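Local coordinates for protein adhesin (Streptococcus sanguinis SK1 = NCTC 7863, PDB 6VT2) that binds sialylated glycans through tandem Siglec-like modules of a serine-rich repeat surface protein and so probably mediates adhesion of the bacterium to its host, at residues A[212-224]-A[281-293]. Numbering follows the deposited sequence.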
loop_
_atom_site.group_PDB
_atom_site.type_symbol
_atom_site.label_atom_id
_atom_site.label_comp_id
_atom_site.label_asym_id
_atom_site.label_seq_id
_atom_site.Cartn_x
_atom_site.Cartn_y
_atom_site.Cartn_z
ATOM N N ARG A 212 22.933 15.493 3.211
ATOM C CA ARG A 212 23.621 14.300 3.626
ATOM C C ARG A 212 24.952 14.156 2.898
ATOM O O ARG A 212 25.061 14.372 1.691
ATOM C CB ARG A 212 22.761 13.077 3.321
ATOM C CG ARG A 212 23.328 11.769 3.767
ATOM C CD ARG A 212 22.202 10.778 3.934
ATOM N NE ARG A 212 22.724 9.469 4.249
ATOM C CZ ARG A 212 22.048 8.353 4.136
ATOM N NH1 ARG A 212 20.781 8.403 3.738
ATOM N NH2 ARG A 212 22.630 7.201 4.416
ATOM N N ASP A 213 25.941 13.668 3.629
ATOM C CA ASP A 213 27.224 13.323 3.065
ATOM C C ASP A 213 27.291 11.813 2.990
ATOM O O ASP A 213 27.200 11.128 4.009
ATOM C CB ASP A 213 28.359 13.835 3.936
ATOM C CG ASP A 213 28.625 15.291 3.739
ATOM O OD1 ASP A 213 28.005 15.907 2.838
ATOM O OD2 ASP A 213 29.454 15.821 4.498
ATOM N N TYR A 214 27.413 11.296 1.800
ATOM C CA TYR A 214 27.592 9.869 1.588
ATOM C C TYR A 214 29.049 9.556 1.429
ATOM O O TYR A 214 29.707 10.130 0.563
ATOM C CB TYR A 214 26.802 9.442 0.366
ATOM C CG TYR A 214 25.327 9.587 0.468
ATOM C CD1 TYR A 214 24.530 8.546 0.891
ATOM C CD2 TYR A 214 24.711 10.764 0.034
ATOM C CE1 TYR A 214 23.139 8.704 0.876
ATOM C CE2 TYR A 214 23.324 10.899 0.051
ATOM C CZ TYR A 214 22.579 9.886 0.513
ATOM O OH TYR A 214 21.208 9.992 0.515
ATOM N N ILE A 215 29.555 8.695 2.293
ATOM C CA ILE A 215 30.968 8.419 2.313
ATOM C C ILE A 215 31.236 7.319 1.323
ATOM O O ILE A 215 30.584 6.273 1.377
ATOM C CB ILE A 215 31.419 7.980 3.690
ATOM C CG1 ILE A 215 31.305 9.113 4.658
ATOM C CG2 ILE A 215 32.888 7.587 3.617
ATOM C CD1 ILE A 215 31.436 8.615 6.140
ATOM N N PHE A 216 32.225 7.539 0.456
ATOM C CA PHE A 216 32.692 6.530 -0.470
ATOM C C PHE A 216 34.154 6.327 -0.167
ATOM O O PHE A 216 34.938 7.263 -0.223
ATOM C CB PHE A 216 32.486 6.944 -1.928
ATOM C CG PHE A 216 31.108 6.708 -2.408
ATOM C CD1 PHE A 216 30.000 7.395 -1.919
ATOM C CD2 PHE A 216 30.908 5.783 -3.415
ATOM C CE1 PHE A 216 28.727 7.111 -2.428
ATOM C CE2 PHE A 216 29.643 5.471 -3.836
ATOM C CZ PHE A 216 28.585 6.165 -3.375
ATOM N N TYR A 217 34.521 5.109 0.074
ATOM C CA TYR A 217 35.909 4.786 0.351
ATOM C C TYR A 217 36.627 4.602 -0.956
ATOM O O TYR A 217 36.173 3.825 -1.808
ATOM C CB TYR A 217 35.983 3.500 1.186
ATOM C CG TYR A 217 35.461 3.749 2.554
ATOM C CD1 TYR A 217 36.205 4.350 3.527
ATOM C CD2 TYR A 217 34.143 3.459 2.831
ATOM C CE1 TYR A 217 35.664 4.628 4.748
ATOM C CE2 TYR A 217 33.609 3.758 4.054
ATOM C CZ TYR A 217 34.388 4.310 5.017
ATOM O OH TYR A 217 33.830 4.649 6.233
ATOM N N ARG A 218 37.760 5.265 -1.111
ATOM C CA ARG A 218 38.508 5.178 -2.345
ATOM C C ARG A 218 38.820 3.723 -2.653
ATOM O O ARG A 218 39.279 2.983 -1.802
ATOM C CB ARG A 218 39.794 6.013 -2.229
ATOM C CG ARG A 218 39.469 7.485 -2.033
ATOM C CD ARG A 218 40.675 8.289 -1.520
ATOM N NE ARG A 218 41.777 8.254 -2.443
ATOM C CZ ARG A 218 42.968 7.694 -2.195
ATOM N NH1 ARG A 218 43.223 7.167 -1.023
ATOM N NH2 ARG A 218 43.921 7.698 -3.073
ATOM N N GLY A 219 38.554 3.303 -3.870
ATOM C CA GLY A 219 38.875 1.979 -4.296
ATOM C C GLY A 219 37.936 0.898 -3.877
ATOM O O GLY A 219 38.259 -0.278 -4.100
ATOM N N GLU A 220 36.810 1.168 -3.362
ATOM C CA GLU A 220 35.798 0.181 -2.989
ATOM C C GLU A 220 34.462 0.661 -3.511
ATOM O O GLU A 220 34.062 1.786 -3.257
ATOM C CB GLU A 220 35.660 -0.010 -1.481
ATOM C CG GLU A 220 36.941 -0.598 -0.859
ATOM C CD GLU A 220 36.768 -0.987 0.603
ATOM O OE1 GLU A 220 37.713 -1.650 1.152
ATOM O OE2 GLU A 220 35.704 -0.680 1.193
ATOM N N GLU A 221 33.729 -0.146 -4.102
ATOM C CA GLU A 221 32.440 0.278 -4.625
ATOM C C GLU A 221 31.491 0.565 -3.480
ATOM O O GLU A 221 31.409 -0.175 -2.490
ATOM C CB GLU A 221 31.882 -0.768 -5.508
ATOM C CG GLU A 221 30.603 -0.341 -6.201
ATOM C CD GLU A 221 30.208 -1.420 -7.204
ATOM O OE1 GLU A 221 30.070 -2.627 -6.837
ATOM O OE2 GLU A 221 30.121 -1.029 -8.385
ATOM N N GLY A 222 30.744 1.639 -3.662
ATOM C CA GLY A 222 29.766 2.058 -2.691
ATOM C C GLY A 222 28.436 2.352 -3.349
ATOM O O GLY A 222 28.304 2.433 -4.565
ATOM N N THR A 223 27.447 2.482 -2.495
ATOM C CA THR A 223 26.158 2.941 -2.929
ATOM C C THR A 223 25.689 4.065 -2.038
ATOM O O THR A 223 26.099 4.201 -0.888
ATOM C CB THR A 223 25.150 1.840 -2.910
ATOM O OG1 THR A 223 24.977 1.335 -1.590
ATOM C CG2 THR A 223 25.529 0.728 -3.827
ATOM N N ALA A 224 24.902 4.941 -2.622
ATOM C CA ALA A 224 24.181 5.989 -1.895
ATOM C C ALA A 224 22.705 5.775 -2.216
ATOM O O ALA A 224 22.356 5.715 -3.382
ATOM C CB ALA A 224 24.646 7.387 -2.299
ATOM N N ILE A 281 22.662 5.559 -6.169
ATOM C CA ILE A 281 23.886 5.957 -6.824
ATOM C C ILE A 281 24.909 4.905 -6.474
ATOM O O ILE A 281 25.169 4.679 -5.300
ATOM C CB ILE A 281 24.336 7.340 -6.357
ATOM C CG1 ILE A 281 23.255 8.411 -6.603
ATOM C CG2 ILE A 281 25.602 7.707 -7.056
ATOM C CD1 ILE A 281 23.598 9.772 -6.104
ATOM N N ARG A 282 25.516 4.302 -7.476
ATOM C CA ARG A 282 26.487 3.227 -7.281
ATOM C C ARG A 282 27.758 3.546 -8.041
ATOM O O ARG A 282 27.723 3.870 -9.228
ATOM C CB ARG A 282 25.859 1.964 -7.767
ATOM C CG ARG A 282 26.813 0.739 -7.721
ATOM C CD ARG A 282 26.138 -0.499 -8.263
ATOM N NE ARG A 282 27.134 -1.561 -8.215
ATOM C CZ ARG A 282 26.894 -2.827 -8.526
ATOM N NH1 ARG A 282 27.906 -3.708 -8.418
ATOM N NH2 ARG A 282 25.661 -3.205 -8.949
ATOM N N GLY A 283 28.881 3.350 -7.387
ATOM C CA GLY A 283 30.121 3.456 -8.103
ATOM C C GLY A 283 31.306 3.394 -7.174
ATOM O O GLY A 283 31.154 3.269 -5.965
ATOM N N THR A 284 32.486 3.605 -7.755
ATOM C CA THR A 284 33.745 3.588 -7.038
ATOM C C THR A 284 34.488 4.883 -7.299
ATOM O O THR A 284 34.761 5.214 -8.448
ATOM C CB THR A 284 34.586 2.407 -7.487
ATOM O OG1 THR A 284 33.872 1.185 -7.258
ATOM C CG2 THR A 284 35.905 2.311 -6.669
ATOM N N ILE A 285 34.848 5.574 -6.245
ATOM C CA ILE A 285 35.819 6.634 -6.372
ATOM C C ILE A 285 37.184 5.987 -6.518
ATOM O O ILE A 285 37.653 5.338 -5.575
ATOM C CB ILE A 285 35.766 7.540 -5.146
ATOM C CG1 ILE A 285 34.421 8.217 -4.983
ATOM C CG2 ILE A 285 36.880 8.615 -5.223
ATOM C CD1 ILE A 285 33.947 9.076 -6.131
ATOM N N PRO A 286 37.842 6.096 -7.655
ATOM C CA PRO A 286 39.166 5.474 -7.777
ATOM C C PRO A 286 40.233 6.213 -7.006
ATOM O O PRO A 286 40.083 7.383 -6.665
ATOM C CB PRO A 286 39.434 5.540 -9.269
ATOM C CG PRO A 286 38.721 6.850 -9.687
ATOM C CD PRO A 286 37.474 6.891 -8.851
ATOM N N LYS A 287 41.314 5.488 -6.711
ATOM C CA LYS A 287 42.322 6.075 -5.846
ATOM C C LYS A 287 43.005 7.263 -6.495
ATOM O O LYS A 287 43.633 8.040 -5.782
ATOM C CB LYS A 287 43.353 5.030 -5.435
ATOM C CG LYS A 287 44.269 4.533 -6.552
ATOM C CD LYS A 287 45.266 3.508 -6.085
ATOM C CE LYS A 287 46.335 3.312 -7.159
ATOM N NZ LYS A 287 47.244 2.188 -6.807
ATOM N N SER A 288 42.863 7.417 -7.809
ATOM C CA SER A 288 43.413 8.582 -8.478
ATOM C C SER A 288 42.798 9.879 -7.978
ATOM O O SER A 288 43.386 10.945 -8.208
ATOM C CB SER A 288 43.220 8.512 -9.960
ATOM O OG SER A 288 41.845 8.403 -10.230
ATOM N N LEU A 289 41.610 9.825 -7.325
ATOM C CA LEU A 289 41.066 10.962 -6.602
ATOM C C LEU A 289 41.513 10.893 -5.150
ATOM O O LEU A 289 41.080 9.992 -4.424
ATOM C CB LEU A 289 39.548 10.973 -6.685
ATOM C CG LEU A 289 39.053 11.239 -8.109
ATOM C CD1 LEU A 289 37.580 11.216 -8.119
ATOM C CD2 LEU A 289 39.534 12.577 -8.676
ATOM N N PRO A 290 42.256 11.869 -4.666
ATOM C CA PRO A 290 42.641 11.865 -3.263
ATOM C C PRO A 290 41.518 12.308 -2.353
ATOM O O PRO A 290 40.664 13.117 -2.708
ATOM C CB PRO A 290 43.787 12.878 -3.217
ATOM C CG PRO A 290 43.548 13.759 -4.363
ATOM C CD PRO A 290 42.922 12.907 -5.435
ATOM N N ALA A 291 41.547 11.782 -1.141
ATOM C CA ALA A 291 40.734 12.304 -0.075
ATOM C C ALA A 291 41.353 13.602 0.415
ATOM O O ALA A 291 42.544 13.872 0.231
ATOM C CB ALA A 291 40.636 11.288 1.058
ATOM N N GLY A 292 40.549 14.394 1.076
ATOM C CA GLY A 292 41.027 15.663 1.570
ATOM C C GLY A 292 39.940 16.685 1.444
ATOM O O GLY A 292 38.799 16.365 1.097
ATOM N N PRO A 293 40.262 17.952 1.716
ATOM C CA PRO A 293 39.215 19.001 1.677
ATOM C C PRO A 293 38.489 19.090 0.366
ATOM O O PRO A 293 37.269 19.340 0.336
ATOM C CB PRO A 293 39.984 20.303 1.945
ATOM C CG PRO A 293 41.457 19.924 1.895
ATOM C CD PRO A 293 41.560 18.452 2.199
HETATM O O HOH W 1 34.234 4.519 -3.694
HETATM O O HOH W 2 32.107 0.732 -9.177
#
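R218 reaches across to the turn P286–L289 and grips two carbonyls of the turn, those of K287 and L289, with one edge of its guanidinium. NE donates to L289 O (2.7 Å), NH2 to K287 O (2.7 Å), the latter in the carbonyl plane on a lone pair. The chain bends at chi3 (61°), turning the guanidinium toward the two carbonyls, with CD passing A291 CB at 4.0 Å. Beside it, G219 N donates to I285 O (2.8 Å), tying the type II turn Y217–E220 to the chain just after strand 277–283. At the other end R282, extended from CG to NE, takes E221 side-on in a salt bridge: NH1 meets OE1 (2.9 Å) and NE meets OE2. Both oxygens are approached from above the carboxylate plane, which stands 68° from the guanidinium. Water 2 links E221 OE2 with T284 OG1. F216 turns its ring edge to G283 O, CE2 lying 3.4 Å away, while its CB packs on I285 CG1 (3.8 Å). G222–G283 and A224–I281 are hydrogen-bonded antiparallel pairs, with non-hydrogen-bonded T223–R282 between them. In this Siglec-like domain, the contact spans the sandwich: strands 222–229 and 277–283 pair within one sheet, strand 213–217 edges the other beside strand 314–321, and L289, near bound sialic acid, touches Y297 of strand 296–305.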